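Local coordinates for sialidase domain-containing protein (Dyadobacter fermentans, PDB 5HX0) that is of unknown function but belongs to the non-viral sialidase-like family with BNR repeats, and so may act on or bind glycans, at the interface of chains A and B. Sequence-based numbering; all coordinates share one arbitrary frame. Chains: chain A/B, Uncharacterized protein Dfer_1899.

Contact 1: the interface of chains A and B. Residues chain A 118, 120-121; chain B 56, 77, 97.
A:Pro120 and A:Phe121 meet B:Phe56 from a loop of chain A, A:Pro120 in a helix-like backbone conformation, whereas B:Phe56, B:Arg77 and B:Tyr97 sit on extended strands 56-65, 71-79 and 97-103. A:Pro120 CB comes close to the plane of the B:Phe56 ring and meets its edge, 3.6 Å from CE1. The tip of A:Phe121 meets the same CE1/CZ rim from the face opposite B:Arg77, with CZ 3.6 Å from B:Phe56 CZ. The two phenylalanine side chains run at about a right angle, yet their rings are nearly parallel and displaced, meeting at their rims. A:Pro120 CB also lies over one face of the A:Phe121 ring, toward its rim. B:Arg77 CD lies over the other face of the B:Phe56 ring, toward the rim, and the guanidinium continues under the ring atom CZ, which stands over its centre. The arginine chain bends at chi3 (68°), and its NH1 runs beside A:Pro120 CG at 3.8 Å. At the other end, A:Ser118 CB packs against the phenol carbon CZ of B:Tyr97 at 3.7 Å. Water 1 joins the backbone carbonyls of A:Pro120 and B:Arg77, each O 3.2 Å from it. The patch supplies largely apolar packing to a two-fold chain pairing whose biological relevance the structure alone does not establish.

Contact 2: the interface of chains A and B. Residues chain A 150-151, 154; chain B 85-87.
A:Asp150, in the short helix 149-154 of this sialidase-family beta-propeller, points its carboxylate across the backbone of B:Glu86 and B:Lys87, a loop segment of the other chain. Its side chain crosses those of both residues at about a right angle. CG of A:Asp150 lies between its own backbone N and carbonyl carbon (chi1 47°), a rotation that presents OD2 to the loop. That oxygen accepts a hydrogen bond from the backbone N of B:Lys87 at 2.9 Å. The bond is fairly straight, 161° at the hydrogen, but the donor comes to the anti side of the carboxylate and 29° out of its plane.

The B:Lys87 chain passes the same oxygen, bringing CG to 3.3 Å from OD2 and, after a bend at chi4, NZ to 3.7 Å in a long salt bridge. This lysine is poorly ordered, so the charge pairing carries less weight than the backbone bond. B:Glu86 directs its CG onto the helix backbone, 3.5 Å from A:Gly151 CA. Its carboxylate remains near that of A:Asp150 and roughly parallel to it, with OE1 4.7 Å from A:Asp150 OD1; such like charges could disfavour the approach. Farther along the helix, the amide oxygen OD1 of A:Asn154 faces the carbonyl oxygen of B:Gly85, and water 2 bridges these two oxygens, 3.3 Å from A:Asn154 OD1 and 3.1 Å from B:Gly85 O.

Contact 3: the interface of chains A and B. Residues chain A 121, 145-147, 199-200; chain B 81, 83-84, 95.
The 3-10 helix 81-84 of chain B, in a propeller fold of the sialidase type, inserts B:Phe84 among the end of strand 137-145 and neighbouring loops of chain A. B:Phe84 CG is anti to its carbonyl carbon (chi1 -63°), which sends the ring toward chain A, where the residue buries 80 Å². A:Leu147 CD1 packs over one face of the ring, toward the rim and 3.6 Å from B:Phe84 CD1, while B:Val83 CG2 sits over the centre of the opposite face, sandwiching the ring. Farther out, A:Ala145 CB meets CE1 of the ring at 3.7 Å, and the selenomethionine A:Met200 runs alongside, pointing the same way, its CG 3.8 Å from that same CE1. The carbonyl O of A:Ala199 lies at the ring edge, in plane. B:Arg81 folds back through bends at chi2 and chi3, placing B:Phe84 CD2 over the centre of one guanidinium face. From there NH2 donates a hydrogen bond to A:Phe146 O at 3.0 Å, 164° at the hydrogen. The acceptor lies nearly in the guanidinium plane, and the donor uses a carbonyl lone pair, the C=O...N angle being 141°. Water 3 also links A:Phe146 O, at 2.8 Å, to B:Arg81 NH1. Water 4 joins the backbone oxygens of A:Met200 and B:Val83, lying 2.9 Å from the latter.

Contact 1: the interface of chains A and B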
loop_
_atom_site.group_PDB
_atom_site.type_symbol
_atom_site.label_atom_id
_atom_site.label_comp_id
_atom_site.label_asym_id
_atom_site.label_seq_id
_atom_site.Cartn_x
_atom_site.Cartn_y
_atom_site.Cartn_z
ATOM N N SER A 118 3.989 -1.888 -0.978
ATOM C CA SER A 118 3.554 -0.724 -0.214
ATOM C C SER A 118 4.189 -0.806 1.167
ATOM O O SER A 118 3.945 -1.763 1.914
ATOM C CB SER A 118 2.032 -0.661 -0.105
ATOM O OG SER A 118 1.492 -1.931 0.220
ATOM N N PRO A 120 4.847 -0.423 4.990
ATOM C CA PRO A 120 3.942 -0.165 6.130
ATOM C C PRO A 120 4.179 1.173 6.810
ATOM O O PRO A 120 3.277 1.677 7.495
ATOM C CB PRO A 120 4.240 -1.342 7.079
ATOM C CG PRO A 120 4.679 -2.456 6.134
ATOM C CD PRO A 120 5.562 -1.701 5.132
ATOM N N PHE A 121 5.357 1.778 6.649
ATOM C CA PHE A 121 5.708 2.961 7.426
ATOM C C PHE A 121 5.780 4.236 6.606
ATOM O O PHE A 121 6.160 5.270 7.156
ATOM C CB PHE A 121 7.036 2.736 8.166
ATOM C CG PHE A 121 7.006 1.516 9.028
ATOM C CD1 PHE A 121 6.317 1.533 10.220
ATOM C CD2 PHE A 121 7.583 0.332 8.596
ATOM C CE1 PHE A 121 6.235 0.399 11.001
ATOM C CE2 PHE A 121 7.509 -0.803 9.372
ATOM C CZ PHE A 121 6.825 -0.764 10.580
ATOM N N PHE B 56 3.101 -2.486 15.268
ATOM C CA PHE B 56 1.875 -2.274 14.519
ATOM C C PHE B 56 0.671 -2.173 15.437
ATOM O O PHE B 56 0.597 -2.822 16.492
ATOM C CB PHE B 56 1.611 -3.412 13.498
ATOM C CG PHE B 56 2.627 -3.469 12.395
ATOM C CD1 PHE B 56 2.664 -2.488 11.427
ATOM C CD2 PHE B 56 3.583 -4.478 12.364
ATOM C CE1 PHE B 56 3.623 -2.531 10.403
ATOM C CE2 PHE B 56 4.546 -4.523 11.370
ATOM C CZ PHE B 56 4.565 -3.539 10.382
ATOM N N ARG B 77 -4.063 -3.134 9.407
ATOM C CA ARG B 77 -2.741 -2.976 10.006
ATOM C C ARG B 77 -2.180 -1.602 9.674
ATOM O O ARG B 77 -2.137 -1.213 8.505
ATOM C CB ARG B 77 -1.756 -4.065 9.555
ATOM C CG ARG B 77 -0.516 -4.144 10.494
ATOM C CD ARG B 77 0.434 -5.311 10.182
ATOM N NE ARG B 77 1.108 -5.122 8.894
ATOM C CZ ARG B 77 2.187 -5.781 8.497
ATOM N NH1 ARG B 77 2.712 -5.512 7.299
ATOM N NH2 ARG B 77 2.753 -6.687 9.292
ATOM N N TYR B 97 -3.361 -0.536 5.936
ATOM C CA TYR B 97 -3.608 -1.434 4.822
ATOM C C TYR B 97 -4.519 -2.572 5.280
ATOM O O TYR B 97 -4.601 -2.887 6.461
ATOM C CB TYR B 97 -2.303 -2.030 4.266
ATOM C CG TYR B 97 -1.250 -1.022 3.827
ATOM C CD1 TYR B 97 -1.604 0.223 3.316
ATOM C CD2 TYR B 97 0.109 -1.332 3.923
ATOM C CE1 TYR B 97 -0.628 1.143 2.909
ATOM C CE2 TYR B 97 1.082 -0.430 3.515
ATOM C CZ TYR B 97 0.712 0.807 3.010
ATOM O OH TYR B 97 1.698 1.705 2.618
HETATM O O HOH W 1 0.815 -0.388 7.724
#

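Contact 2: the interface of chains A and B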
loop_
_atom_site.group_PDB
_atom_site.type_symbol
_atom_site.label_atom_id
_atom_site.label_comp_id
_atom_site.label_asym_id
_atom_site.label_seq_id
_atom_site.Cartn_x
_atom_site.Cartn_y
_atom_site.Cartn_z
ATOM N N ASP A 150 4.480 15.737 17.785
ATOM C CA ASP A 150 5.224 15.142 18.891
ATOM C C ASP A 150 6.310 14.195 18.385
ATOM O O ASP A 150 7.367 14.070 19.014
ATOM C CB ASP A 150 4.281 14.431 19.873
ATOM C CG ASP A 150 3.250 13.532 19.187
ATOM O OD1 ASP A 150 2.867 13.790 18.020
ATOM O OD2 ASP A 150 2.801 12.568 19.844
ATOM N N GLY A 151 6.091 13.545 17.246
ATOM C CA GLY A 151 7.155 12.747 16.664
ATOM C C GLY A 151 8.324 13.594 16.195
ATOM O O GLY A 151 9.488 13.261 16.449
ATOM N N ASN A 154 10.784 14.627 18.809
ATOM C CA ASN A 154 11.577 13.595 19.467
ATOM C C ASN A 154 12.583 12.913 18.550
ATOM O O ASN A 154 13.273 11.986 18.995
ATOM C CB ASN A 154 10.656 12.547 20.093
ATOM C CG ASN A 154 9.922 13.083 21.309
ATOM O OD1 ASN A 154 8.693 13.069 21.362
ATOM N ND2 ASN A 154 10.677 13.570 22.288
ATOM N N GLY B 85 8.180 7.732 17.712
ATOM C CA GLY B 85 8.307 8.524 18.923
ATOM C C GLY B 85 7.095 9.356 19.285
ATOM O O GLY B 85 7.225 10.327 20.031
ATOM N N GLU B 86 5.913 9.005 18.791
ATOM C CA GLU B 86 4.724 9.766 19.132
ATOM C C GLU B 86 4.051 9.138 20.338
ATOM O O GLU B 86 4.325 7.996 20.708
ATOM C CB GLU B 86 3.768 9.831 17.936
ATOM C CG GLU B 86 4.428 10.527 16.746
ATOM C CD GLU B 86 3.634 10.399 15.455
ATOM O OE1 GLU B 86 2.500 9.868 15.493
ATOM O OE2 GLU B 86 4.160 10.819 14.397
ATOM N N LYS B 87 3.160 9.903 20.961
ATOM C CA LYS B 87 2.664 9.498 22.271
ATOM C C LYS B 87 1.628 8.389 22.184
ATOM O O LYS B 87 1.535 7.565 23.101
ATOM C CB LYS B 87 2.085 10.707 22.999
ATOM C CG LYS B 87 0.923 11.377 22.277
ATOM C CD LYS B 87 0.556 12.717 22.930
ATOM C CE LYS B 87 -0.726 13.312 22.347
ATOM N NZ LYS B 87 -0.643 13.538 20.878
HETATM O O HOH W 2 5.847 11.773 22.387
#

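Contact 3: the interface of chains A and B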
loop_
_atom_site.group_PDB
_atom_site.type_symbol
_atom_site.label_atom_id
_atom_site.label_comp_id
_atom_site.label_asym_id
_atom_site.label_seq_id
_atom_site.Cartn_x
_atom_site.Cartn_y
_atom_site.Cartn_z
ATOM N N PHE A 121 5.357 1.778 6.649
ATOM C CA PHE A 121 5.708 2.961 7.426
ATOM C C PHE A 121 5.780 4.236 6.606
ATOM O O PHE A 121 6.160 5.270 7.156
ATOM C CB PHE A 121 7.036 2.736 8.166
ATOM C CG PHE A 121 7.006 1.516 9.028
ATOM C CD1 PHE A 121 6.317 1.533 10.220
ATOM C CD2 PHE A 121 7.583 0.332 8.596
ATOM C CE1 PHE A 121 6.235 0.399 11.001
ATOM C CE2 PHE A 121 7.509 -0.803 9.372
ATOM C CZ PHE A 121 6.825 -0.764 10.580
ATOM N N ALA A 145 8.784 8.964 5.675
ATOM C CA ALA A 145 7.755 8.823 6.697
ATOM C C ALA A 145 7.109 10.173 6.980
ATOM O O ALA A 145 7.696 11.231 6.741
ATOM C CB ALA A 145 8.350 8.216 7.982
ATOM N N PHE A 146 5.882 10.140 7.502
ATOM C CA PHE A 146 5.121 11.366 7.722
ATOM C C PHE A 146 4.731 11.410 9.188
ATOM O O PHE A 146 3.868 10.652 9.627
ATOM C CB PHE A 146 3.915 11.432 6.780
ATOM C CG PHE A 146 4.330 11.536 5.327
ATOM C CD1 PHE A 146 4.777 10.417 4.641
ATOM C CD2 PHE A 146 4.358 12.764 4.689
ATOM C CE1 PHE A 146 5.227 10.518 3.303
ATOM C CE2 PHE A 146 4.784 12.874 3.362
ATOM C CZ PHE A 146 5.218 11.738 2.669
ATOM N N LEU A 147 5.371 12.294 9.937
ATOM C CA LEU A 147 5.268 12.291 11.384
ATOM C C LEU A 147 4.396 13.438 11.862
ATOM O O LEU A 147 4.250 14.462 11.188
ATOM C CB LEU A 147 6.651 12.398 12.033
ATOM C CG LEU A 147 7.414 11.094 12.263
ATOM C CD1 LEU A 147 7.662 10.366 10.960
ATOM C CD2 LEU A 147 8.747 11.400 12.970
ATOM N N ALA A 199 13.549 8.121 10.208
ATOM C CA ALA A 199 12.456 8.650 11.014
ATOM C C ALA A 199 12.123 7.769 12.215
ATOM O O ALA A 199 11.343 8.186 13.079
ATOM C CB ALA A 199 11.210 8.824 10.160
HETATM N N MSE A 200 12.687 6.572 12.300
HETATM C CA MSE A 200 12.353 5.702 13.411
HETATM C C MSE A 200 13.562 5.491 14.285
HETATM O O MSE A 200 13.588 4.579 15.107
HETATM C CB MSE A 200 11.790 4.381 12.875
HETATM C CG MSE A 200 10.785 4.647 11.742
HETATM SE SE MSE A 200 9.670 3.093 11.266
HETATM C CE MSE A 200 10.606 2.672 9.617
ATOM N N ARG B 81 2.168 4.257 16.315
ATOM C CA ARG B 81 2.863 5.534 16.165
ATOM C C ARG B 81 4.043 5.691 17.121
ATOM O O ARG B 81 4.863 6.603 16.932
ATOM C CB ARG B 81 1.888 6.690 16.363
ATOM C CG ARG B 81 0.706 6.703 15.371
ATOM C CD ARG B 81 1.166 6.797 13.888
ATOM N NE ARG B 81 1.883 8.043 13.583
ATOM C CZ ARG B 81 2.137 8.476 12.351
ATOM N NH1 ARG B 81 1.716 7.784 11.295
ATOM N NH2 ARG B 81 2.798 9.608 12.171
ATOM N N VAL B 83 6.536 3.920 17.041
ATOM C CA VAL B 83 7.742 3.701 16.233
ATOM C C VAL B 83 8.313 5.035 15.774
ATOM O O VAL B 83 9.514 5.144 15.494
ATOM C CB VAL B 83 7.483 2.771 15.018
ATOM C CG1 VAL B 83 6.947 1.413 15.456
ATOM C CG2 VAL B 83 6.579 3.461 13.952
ATOM N N PHE B 84 7.467 6.057 15.680
ATOM C CA PHE B 84 7.859 7.402 15.306
ATOM C C PHE B 84 8.080 8.303 16.513
ATOM O O PHE B 84 8.137 9.527 16.352
ATOM C CB PHE B 84 6.793 8.024 14.411
ATOM C CG PHE B 84 6.603 7.318 13.110
ATOM C CD1 PHE B 84 7.694 7.024 12.293
ATOM C CD2 PHE B 84 5.324 6.943 12.694
ATOM C CE1 PHE B 84 7.517 6.373 11.077
ATOM C CE2 PHE B 84 5.133 6.290 11.482
ATOM C CZ PHE B 84 6.238 6.002 10.671
ATOM N N ASN B 95 -1.047 5.004 5.905
ATOM C CA ASN B 95 -0.491 3.699 5.588
ATOM C C ASN B 95 -1.211 2.546 6.288
ATOM O O ASN B 95 -0.632 1.470 6.457
ATOM C CB ASN B 95 1.012 3.697 5.894
ATOM C CG ASN B 95 1.754 4.727 5.054
ATOM O OD1 ASN B 95 2.089 5.816 5.529
ATOM N ND2 ASN B 95 1.952 4.411 3.774
HETATM O O HOH W 3 1.707 9.201 8.601
HETATM O O HOH W 4 11.227 2.919 16.265
#

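Contact 3 occupies the middle of the series: its C-alpha centre lies about 10 Å from that of contact 1 and about 9 Å from that of contact 2, while contacts 1 and 2 are about 18 Å apart. A:Phe121 belongs to contacts 1 and 3, its ring serving the former and its backbone oxygen the latter. On chain B, strand 71-79 of contact 1 precedes the 3-10 helix of contact 3, which runs into the loop of contact 2; on chain A, A:Ala145 to A:Leu147 of contact 3 lead to helix 149-154 of contact 2. Two-fold symmetry repeats each contact, consistent with a dimer, although crystal packing could also produce it.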